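Local coordinates for DegT/DnrJ/EryC1/StrS aminotransferase (Brucella abortus 2308, PDB 4QGR), which binds pyridoxal 5'-phosphate and probably catalyses a transamination reaction that depends on this cofactor, at residues 61-66 with 241-246; 191-196 with 207-212; 201-206 with 247-252. All blocks are in the same frame, centred on the assembly; numbering follows the deposited sequence.

Contacts 1 and 2 both reach the main sheet, their centres about 8 Å apart. Strand 59-63 pairs with strand 208-212, I61 N lying 2.8 Å from M210 O and C63 N 2.9 Å from G208 O. Both contacts reach the same pyridoxal phosphate, through G66 and S194, while N242 of contact 1 reaches the cofactor bound in the second subunit. Contact 3, about 11 Å from contact 1 and 12 Å from contact 2 between centres, fastens the loop that joins the two strands of contact 2 to the helix that follows 241-246. Loop and strand end also meet directly, F195 O lying 2.8 Å from C203 N.

Contact 1: 61-66 with 241-246; sequences IACANG and INSRLD. With PLP (pyridoxal-5'-phosphate), chain E; PLP (pyridoxal-5'-phosphate), chain G; ACT (acetate ion), chain D.
A64 and S243 meet where strand 59-63, the outermost strand, within this chain, of the mixed sheet of the aminotransferase (fold type I) family, runs out into the loop that holds the cofactor phosphate. S243 makes the join. Its CB lies 4.1 Å from A64 CB; its OG, set anti to the backbone N (chi1 -173°), accepts from A64 N at 3.0 Å in a nearly straight bond (164° at the hydrogen). The same OG rests on C63 CB and is hydrogen-bonded to D68 of helix 68-76, so one hydroxyl ties loop 241-246 to the strand end and to the next helix. Two carbonyls lean on CA atoms: C63 CA is 3.3 Å from S243 O, a buried oxygen without a hydrogen-bond partner, and A64 CA meets R244 O. Farther along, L245 CD2 packs on A62 CB at 3.7 Å, and a water bridges A62 O and L245 N. Both segments lead to cofactors. N242 ND2 donates to O2P of the pyridoxal phosphate in the second subunit's site at 2.8 Å; the R244 guanidinium forms a salt bridge with D206 of the second subunit and grips an acetate, probably from the crystallisation liquor, at its edge. In this chain's own site, N65 OD1 accepts from the backbone N of T67 and D68, and G66 N donates to phosphate oxygen O1P at 2.8 Å.

Contact 2: 191-196 with 207-212; sequences GATSFY and GGAMFT. With PLP (pyridoxal-5'-phosphate), chain E.
G191 to S194 run antiparallel to G208 to F211; the axes of strand segments 191-194 and 208-212 approach to 4.6 Å, with 162° between their N-to-C directions. G191 with F211 and T193 with A209 are hydrogen-bonded pairs; A192 with M210 and S194 with G208 are the non-hydrogen-bonded ones between and beyond them. The ladder continues one step past the strand, where F195 N donates to G207 O at 2.8 Å. On the face carrying T193, A209 and F211, T193 CG2 meets the edge of the F211 ring, 3.6 Å from CZ, while T193 OG1 bonds to A171 O. The F195 ring reaches back across the glycine backbone: CD2 is 3.4 Å from G208 N, and CE2 packs on A209 CB at 3.8 Å. S194 points to the other face, with A192 and M210. Its OG donates to O1P of pyridoxal phosphate at 2.6 Å and accepts from Y196 N at 3.0 Å, an ST turn that fixes the hydroxyl. Strand 208-212, antiparallel to both its neighbours, is the reversed strand characteristic of the fold type I sheet, and S194 at the end of strand 190-194 belongs to its phosphate-binding cup, close before K199, the predicted cofactor lysine.

Contact 3: 201-206 with 247-252; sequences LGCYGD and TIQAAV
Q249 turns its amide onto the backbone of Y204, and V252, one helical turn later, lies over the ring of the same tyrosine. The glutamine leaves helix 247-278 with CG beside its backbone N and folds at chi2 (-53°), so that CD is brought round to the loop. OE1 accepts from Y204 N at 2.8 Å, the donor tilted from the amide plane, and NE2 returns a weak bond to Y204 O at 3.1 Å. One amide thus addresses both the N-H and the C=O of a single residue in a segment that has no regular secondary structure. C203 flanks this grip: its CB and SG each lie 3.3 Å from Q249 OE1, and SG also packs on Q249 CG at 4.0 Å. G205, without a side chain, lets NE2 sit close to the loop. The Y204 and V252 side chains cross at about a right angle. V252 CG1 stands 4.1 Å from the ring centroid, 13° off the normal and somewhat toward the rim, a CH-pi contact; CG2 touches ring atom CD2 at 4.0 Å. Y38 of the second subunit stacks with this tyrosine, and D246 of the second subunit accepts from D206 N, placing the loop at the dimer interface. Through Q249 and V252 the contact anchors, against the start of a long helix, the loop between the predicted cofactor lysine K199 and strand 208-212, beside an active site to which both subunits contribute, as in dimeric fold type I aminotransferases.

Contact 1: 61-66 with 241-246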
loop_
_atom_site.group_PDB
_atom_site.type_symbol
_atom_site.label_atom_id
_atom_site.label_comp_id
_atom_site.label_asym_id
_atom_site.label_seq_id
_atom_site.Cartn_x
_atom_site.Cartn_y
_atom_site.Cartn_z
ATOM N N ILE A 61 -11.469 9.798 3.018
ATOM C CA ILE A 61 -11.119 8.817 1.988
ATOM C C ILE A 61 -10.088 7.867 2.612
ATOM O O ILE A 61 -8.879 8.161 2.659
ATOM C CB ILE A 61 -10.544 9.494 0.743
ATOM C CG1 ILE A 61 -11.490 10.564 0.183
ATOM C CG2 ILE A 61 -10.242 8.436 -0.318
ATOM C CD1 ILE A 61 -11.164 11.950 0.690
ATOM N N ALA A 62 -10.565 6.716 3.060
ATOM C CA ALA A 62 -9.664 5.728 3.692
ATOM C C ALA A 62 -8.719 5.162 2.641
ATOM O O ALA A 62 -9.082 5.076 1.481
ATOM C CB ALA A 62 -10.473 4.626 4.384
ATOM N N CYS A 63 -7.488 4.812 3.040
ATOM C CA CYS A 63 -6.518 4.224 2.105
ATOM C C CYS A 63 -5.569 3.299 2.855
ATOM O O CYS A 63 -5.800 2.988 4.044
ATOM C CB CYS A 63 -5.767 5.341 1.364
ATOM S SG CYS A 63 -4.947 6.583 2.401
ATOM N N ALA A 64 -4.480 2.893 2.213
ATOM C CA ALA A 64 -3.706 1.793 2.727
ATOM C C ALA A 64 -2.691 2.126 3.795
ATOM O O ALA A 64 -2.331 1.237 4.576
ATOM C CB ALA A 64 -2.989 1.070 1.596
ATOM N N ASN A 65 -2.191 3.356 3.788
ATOM C CA ASN A 65 -1.224 3.808 4.748
ATOM C C ASN A 65 -1.019 5.311 4.602
ATOM O O ASN A 65 -1.542 5.946 3.668
ATOM C CB ASN A 65 0.121 3.033 4.633
ATOM C CG ASN A 65 0.823 3.317 3.324
ATOM O OD1 ASN A 65 1.223 4.449 3.057
ATOM N ND2 ASN A 65 0.926 2.318 2.486
ATOM N N GLY A 66 -0.305 5.876 5.562
ATOM C CA GLY A 66 -0.118 7.336 5.648
ATOM C C GLY A 66 0.875 7.901 4.672
ATOM O O GLY A 66 0.978 9.133 4.536
ATOM N N ILE A 241 -2.982 4.085 -8.158
ATOM C CA ILE A 241 -2.319 3.060 -7.370
ATOM C C ILE A 241 -3.371 2.111 -6.776
ATOM O O ILE A 241 -4.577 2.241 -7.071
ATOM C CB ILE A 241 -1.440 3.691 -6.286
ATOM C CG1 ILE A 241 -2.272 4.572 -5.337
ATOM C CG2 ILE A 241 -0.300 4.516 -6.884
ATOM C CD1 ILE A 241 -1.470 5.015 -4.128
ATOM N N ASN A 242 -2.923 1.160 -5.957
ATOM C CA ASN A 242 -3.853 0.367 -5.175
ATOM C C ASN A 242 -3.673 0.767 -3.734
ATOM O O ASN A 242 -2.705 0.342 -3.120
ATOM C CB ASN A 242 -3.550 -1.128 -5.302
ATOM C CG ASN A 242 -4.472 -1.993 -4.444
ATOM O OD1 ASN A 242 -5.336 -1.507 -3.726
ATOM N ND2 ASN A 242 -4.268 -3.290 -4.510
ATOM N N SER A 243 -4.617 1.521 -3.180
ATOM C CA SER A 243 -4.455 1.987 -1.797
ATOM C C SER A 243 -5.762 2.023 -1.031
ATOM O O SER A 243 -6.403 3.068 -0.934
ATOM C CB SER A 243 -3.785 3.349 -1.770
ATOM O OG SER A 243 -3.487 3.736 -0.459
ATOM N N ARG A 244 -6.137 0.867 -0.478
ATOM C CA ARG A 244 -7.403 0.677 0.236
ATOM C C ARG A 244 -7.136 0.344 1.692
ATOM O O ARG A 244 -6.168 -0.352 2.032
ATOM C CB ARG A 244 -8.218 -0.440 -0.420
ATOM C CG ARG A 244 -8.641 -0.116 -1.848
ATOM C CD ARG A 244 -9.389 -1.262 -2.528
ATOM N NE ARG A 244 -8.516 -2.379 -2.849
ATOM C CZ ARG A 244 -8.554 -3.090 -3.971
ATOM N NH1 ARG A 244 -9.430 -2.810 -4.935
ATOM N NH2 ARG A 244 -7.752 -4.117 -4.100
ATOM N N LEU A 245 -8.017 0.843 2.563
ATOM C CA LEU A 245 -8.078 0.346 3.950
ATOM C C LEU A 245 -8.871 -0.950 3.996
ATOM O O LEU A 245 -10.045 -0.980 3.548
ATOM C CB LEU A 245 -8.754 1.370 4.829
ATOM C CG LEU A 245 -8.894 1.085 6.334
ATOM C CD1 LEU A 245 -7.552 1.132 6.960
ATOM C CD2 LEU A 245 -9.818 2.112 6.999
ATOM N N ASP A 246 -8.258 -2.010 4.533
ATOM C CA ASP A 246 -8.922 -3.320 4.564
ATOM C C ASP A 246 -10.177 -3.222 5.463
ATOM O O ASP A 246 -10.159 -2.536 6.495
ATOM C CB ASP A 246 -8.048 -4.410 5.183
ATOM C CG ASP A 246 -6.812 -4.752 4.404
ATOM O OD1 ASP A 246 -6.704 -4.512 3.145
ATOM O OD2 ASP A 246 -5.892 -5.327 5.098
HETATM N N1 PLP E . 4.076 11.196 8.148
HETATM C C2 PLP E . 4.503 11.218 9.424
HETATM C C2A PLP E . 4.748 12.514 10.158
HETATM C C3 PLP E . 4.642 9.920 10.141
HETATM O O3 PLP E . 5.011 9.936 11.416
HETATM C C4 PLP E . 4.449 8.664 9.367
HETATM C C4A PLP E . 4.471 7.276 9.878
HETATM O O4A PLP E . 4.022 6.975 10.966
HETATM C C5 PLP E . 4.001 8.799 7.974
HETATM C C6 PLP E . 3.839 10.079 7.440
HETATM C C5A PLP E . 3.753 7.573 7.122
HETATM O O4P PLP E . 2.629 6.810 7.581
HETATM P P PLP E . 2.596 5.214 7.391
HETATM O O1P PLP E . 1.156 4.769 7.641
HETATM O O2P PLP E . 3.140 4.894 6.023
HETATM O O3P PLP E . 3.520 4.754 8.531
HETATM N N1 PLP G . -1.548 -8.107 -12.256
HETATM C C2 PLP G . -2.641 -8.831 -12.603
HETATM C C2A PLP G . -2.603 -9.732 -13.817
HETATM C C3 PLP G . -3.860 -8.782 -11.760
HETATM O O3 PLP G . -4.947 -9.519 -12.056
HETATM C C4 PLP G . -3.875 -7.874 -10.590
HETATM C C4A PLP G . -5.003 -7.776 -9.657
HETATM O O4A PLP G . -5.851 -8.622 -9.685
HETATM C C5 PLP G . -2.640 -7.140 -10.306
HETATM C C6 PLP G . -1.545 -7.287 -11.180
HETATM C C5A PLP G . -2.629 -6.186 -9.111
HETATM O O4P PLP G . -2.712 -6.908 -7.877
HETATM P P PLP G . -3.403 -6.221 -6.615
HETATM O O1P PLP G . -2.951 -7.085 -5.452
HETATM O O2P PLP G . -3.004 -4.748 -6.513
HETATM O O3P PLP G . -4.903 -6.380 -6.930
HETATM C C ACT D . -8.063 -5.359 -7.429
HETATM O O ACT D . -9.029 -4.549 -7.339
HETATM O OXT ACT D . -6.989 -5.172 -6.843
HETATM C CH3 ACT D . -8.199 -6.605 -8.263
HETATM O O HOH W 1 -10.147 2.342 1.203
#

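Contact 2: 191-196 with 207-212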
loop_
_atom_site.group_PDB
_atom_site.type_symbol
_atom_site.label_atom_id
_atom_site.label_comp_id
_atom_site.label_asym_id
_atom_site.label_seq_id
_atom_site.Cartn_x
_atom_site.Cartn_y
_atom_site.Cartn_z
ATOM N N GLY A 191 -6.001 16.845 4.207
ATOM C CA GLY A 191 -5.248 16.282 5.300
ATOM C C GLY A 191 -4.965 14.830 5.025
ATOM O O GLY A 191 -5.700 14.167 4.311
ATOM N N ALA A 192 -3.894 14.343 5.653
ATOM C CA ALA A 192 -3.443 12.976 5.534
ATOM C C ALA A 192 -3.141 12.390 6.915
ATOM O O ALA A 192 -2.562 13.076 7.762
ATOM C CB ALA A 192 -2.167 12.931 4.698
ATOM N N THR A 193 -3.453 11.109 7.120
ATOM C CA THR A 193 -2.997 10.445 8.328
ATOM C C THR A 193 -2.659 8.963 8.102
ATOM O O THR A 193 -2.908 8.385 7.033
ATOM C CB THR A 193 -4.006 10.585 9.494
ATOM O OG1 THR A 193 -3.391 10.280 10.755
ATOM C CG2 THR A 193 -5.168 9.655 9.304
ATOM N N SER A 194 -2.074 8.420 9.159
ATOM C CA SER A 194 -1.633 7.064 9.273
ATOM C C SER A 194 -2.392 6.396 10.395
ATOM O O SER A 194 -2.570 7.021 11.445
ATOM C CB SER A 194 -0.143 7.055 9.666
ATOM O OG SER A 194 0.244 5.701 9.923
ATOM N N PHE A 195 -2.670 5.084 10.221
ATOM C CA PHE A 195 -3.255 4.243 11.246
ATOM C C PHE A 195 -2.267 3.155 11.599
ATOM O O PHE A 195 -2.612 2.084 12.084
ATOM C CB PHE A 195 -4.611 3.679 10.786
ATOM C CG PHE A 195 -5.639 4.734 10.457
ATOM C CD1 PHE A 195 -5.902 5.793 11.315
ATOM C CD2 PHE A 195 -6.346 4.689 9.272
ATOM C CE1 PHE A 195 -6.828 6.772 11.001
ATOM C CE2 PHE A 195 -7.294 5.657 8.962
ATOM C CZ PHE A 195 -7.538 6.689 9.804
ATOM N N TYR A 196 -0.996 3.440 11.406
ATOM C CA TYR A 196 0.066 2.570 11.883
ATOM C C TYR A 196 -0.203 2.318 13.356
ATOM O O TYR A 196 -0.725 3.190 14.018
ATOM C CB TYR A 196 1.415 3.245 11.639
ATOM C CG TYR A 196 2.572 2.478 12.166
ATOM C CD1 TYR A 196 3.173 1.518 11.393
ATOM C CD2 TYR A 196 3.090 2.747 13.416
ATOM C CE1 TYR A 196 4.251 0.801 11.864
ATOM C CE2 TYR A 196 4.222 2.063 13.900
ATOM C CZ TYR A 196 4.767 1.078 13.116
ATOM O OH TYR A 196 5.846 0.346 13.536
ATOM N N GLY A 207 -2.596 1.156 7.633
ATOM C CA GLY A 207 -3.817 1.835 7.173
ATOM C C GLY A 207 -3.550 3.321 7.151
ATOM O O GLY A 207 -2.619 3.796 7.787
ATOM N N GLY A 208 -4.438 4.059 6.514
ATOM C CA GLY A 208 -4.328 5.510 6.394
ATOM C C GLY A 208 -5.623 6.144 5.956
ATOM O O GLY A 208 -6.593 5.451 5.682
ATOM N N ALA A 209 -5.656 7.475 5.909
ATOM C CA ALA A 209 -6.799 8.146 5.305
ATOM C C ALA A 209 -6.425 9.544 4.857
ATOM O O ALA A 209 -5.411 10.140 5.320
ATOM C CB ALA A 209 -7.940 8.234 6.297
ATOM N N MET A 210 -7.317 10.101 4.061
ATOM C CA MET A 210 -7.212 11.496 3.573
ATOM C C MET A 210 -8.509 12.186 3.888
ATOM O O MET A 210 -9.555 11.542 3.955
ATOM C CB MET A 210 -6.927 11.555 2.076
ATOM C CG MET A 210 -5.657 10.785 1.707
ATOM S SD MET A 210 -5.409 10.544 -0.057
ATOM C CE MET A 210 -6.725 9.374 -0.357
ATOM N N PHE A 211 -8.419 13.502 4.058
ATOM C CA PHE A 211 -9.513 14.332 4.528
ATOM C C PHE A 211 -9.637 15.586 3.665
ATOM O O PHE A 211 -8.635 16.228 3.332
ATOM C CB PHE A 211 -9.262 14.751 5.975
ATOM C CG PHE A 211 -8.837 13.623 6.875
ATOM C CD1 PHE A 211 -9.744 12.625 7.215
ATOM C CD2 PHE A 211 -7.564 13.554 7.384
ATOM C CE1 PHE A 211 -9.398 11.587 8.057
ATOM C CE2 PHE A 211 -7.194 12.486 8.195
ATOM C CZ PHE A 211 -8.106 11.516 8.554
ATOM N N THR A 212 -10.861 15.962 3.285
ATOM C CA THR A 212 -11.030 17.219 2.593
ATOM C C THR A 212 -12.496 17.630 2.599
ATOM O O THR A 212 -13.391 16.796 2.714
ATOM C CB THR A 212 -10.518 17.164 1.143
ATOM O OG1 THR A 212 -10.514 18.485 0.582
ATOM C CG2 THR A 212 -11.324 16.205 0.273
HETATM N N1 PLP E . 4.076 11.196 8.148
HETATM C C2 PLP E . 4.503 11.218 9.424
HETATM C C2A PLP E . 4.748 12.514 10.158
HETATM C C3 PLP E . 4.642 9.920 10.141
HETATM O O3 PLP E . 5.011 9.936 11.416
HETATM C C4 PLP E . 4.449 8.664 9.367
HETATM C C4A PLP E . 4.471 7.276 9.878
HETATM O O4A PLP E . 4.022 6.975 10.966
HETATM C C5 PLP E . 4.001 8.799 7.974
HETATM C C6 PLP E . 3.839 10.079 7.440
HETATM C C5A PLP E . 3.753 7.573 7.122
HETATM O O4P PLP E . 2.629 6.810 7.581
HETATM P P PLP E . 2.596 5.214 7.391
HETATM O O1P PLP E . 1.156 4.769 7.641
HETATM O O2P PLP E . 3.140 4.894 6.023
HETATM O O3P PLP E . 3.520 4.754 8.531
#

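Contact 3: 201-206 with 247-252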
loop_
_atom_site.group_PDB
_atom_site.type_symbol
_atom_site.label_atom_id
_atom_site.label_comp_id
_atom_site.label_asym_id
_atom_site.label_seq_id
_atom_site.Cartn_x
_atom_site.Cartn_y
_atom_site.Cartn_z
ATOM N N LEU A 201 -4.513 7.255 16.829
ATOM C CA LEU A 201 -5.581 6.406 16.318
ATOM C C LEU A 201 -4.896 5.417 15.410
ATOM O O LEU A 201 -4.321 5.824 14.416
ATOM C CB LEU A 201 -6.626 7.223 15.552
ATOM C CG LEU A 201 -7.781 6.404 14.957
ATOM C CD1 LEU A 201 -8.435 5.565 16.019
ATOM C CD2 LEU A 201 -8.747 7.309 14.208
ATOM N N GLY A 202 -4.894 4.141 15.800
ATOM C CA GLY A 202 -4.174 3.096 15.080
ATOM C C GLY A 202 -4.957 1.836 14.862
ATOM O O GLY A 202 -5.850 1.491 15.651
ATOM N N CYS A 203 -4.627 1.130 13.792
ATOM C CA CYS A 203 -5.193 -0.149 13.504
ATOM C C CYS A 203 -4.225 -1.306 13.842
ATOM O O CYS A 203 -3.261 -1.104 14.549
ATOM C CB CYS A 203 -5.738 -0.221 12.091
ATOM S SG CYS A 203 -4.561 -0.397 10.757
ATOM N N TYR A 204 -4.526 -2.505 13.369
ATOM C CA TYR A 204 -3.721 -3.696 13.644
ATOM C C TYR A 204 -3.068 -4.206 12.352
ATOM O O TYR A 204 -3.087 -5.370 12.060
ATOM C CB TYR A 204 -4.602 -4.763 14.316
ATOM C CG TYR A 204 -5.020 -4.505 15.767
ATOM C CD1 TYR A 204 -4.426 -3.512 16.534
ATOM C CD2 TYR A 204 -5.990 -5.300 16.384
ATOM C CE1 TYR A 204 -4.773 -3.315 17.855
ATOM C CE2 TYR A 204 -6.338 -5.115 17.712
ATOM C CZ TYR A 204 -5.750 -4.112 18.434
ATOM O OH TYR A 204 -6.060 -3.956 19.772
ATOM N N GLY A 205 -2.449 -3.282 11.626
ATOM C CA GLY A 205 -1.808 -3.506 10.356
ATOM C C GLY A 205 -1.459 -2.113 9.824
ATOM O O GLY A 205 -1.428 -1.147 10.579
ATOM N N ASP A 206 -1.158 -2.012 8.546
ATOM C CA ASP A 206 -1.039 -0.699 7.899
ATOM C C ASP A 206 -2.424 -0.161 7.497
ATOM O O ASP A 206 -3.287 -0.920 7.074
ATOM C CB ASP A 206 -0.110 -0.746 6.683
ATOM C CG ASP A 206 1.384 -0.676 7.061
ATOM O OD1 ASP A 206 1.817 0.306 7.748
ATOM O OD2 ASP A 206 2.129 -1.630 6.753
ATOM N N THR A 247 -11.229 -3.930 5.102
ATOM C CA THR A 247 -12.448 -3.983 5.909
ATOM C C THR A 247 -12.119 -4.401 7.336
ATOM O O THR A 247 -12.611 -3.836 8.304
ATOM C CB THR A 247 -13.439 -4.997 5.337
ATOM O OG1 THR A 247 -13.657 -4.721 3.946
ATOM C CG2 THR A 247 -14.773 -4.895 6.068
ATOM N N ILE A 248 -11.253 -5.405 7.456
ATOM C CA ILE A 248 -10.886 -5.893 8.788
ATOM C C ILE A 248 -10.213 -4.805 9.615
ATOM O O ILE A 248 -10.450 -4.712 10.829
ATOM C CB ILE A 248 -10.043 -7.183 8.658
ATOM C CG1 ILE A 248 -10.067 -7.972 9.948
ATOM C CG2 ILE A 248 -8.624 -6.904 8.182
ATOM C CD1 ILE A 248 -9.445 -9.335 9.837
ATOM N N GLN A 249 -9.420 -3.937 8.990
ATOM C CA GLN A 249 -8.804 -2.853 9.745
ATOM C C GLN A 249 -9.788 -1.725 10.030
ATOM O O GLN A 249 -9.736 -1.086 11.115
ATOM C CB GLN A 249 -7.561 -2.318 8.992
ATOM C CG GLN A 249 -6.453 -3.320 8.848
ATOM C CD GLN A 249 -6.017 -3.951 10.143
ATOM O OE1 GLN A 249 -6.091 -3.334 11.220
ATOM N NE2 GLN A 249 -5.472 -5.158 10.041
ATOM N N ALA A 250 -10.704 -1.447 9.113
ATOM C CA ALA A 250 -11.782 -0.460 9.418
ATOM C C ALA A 250 -12.621 -0.889 10.651
ATOM O O ALA A 250 -13.020 -0.053 11.476
ATOM C CB ALA A 250 -12.664 -0.222 8.228
ATOM N N ALA A 251 -12.823 -2.197 10.788
ATOM C CA ALA A 251 -13.620 -2.745 11.891
ATOM C C ALA A 251 -12.887 -2.519 13.210
ATOM O O ALA A 251 -13.494 -2.085 14.216
ATOM C CB ALA A 251 -13.857 -4.197 11.649
ATOM N N VAL A 252 -11.577 -2.767 13.212
ATOM C CA VAL A 252 -10.737 -2.398 14.361
ATOM C C VAL A 252 -10.848 -0.901 14.702
ATOM O O VAL A 252 -11.080 -0.497 15.870
ATOM C CB VAL A 252 -9.268 -2.843 14.120
ATOM C CG1 VAL A 252 -8.344 -2.242 15.170
ATOM C CG2 VAL A 252 -9.193 -4.353 14.168
#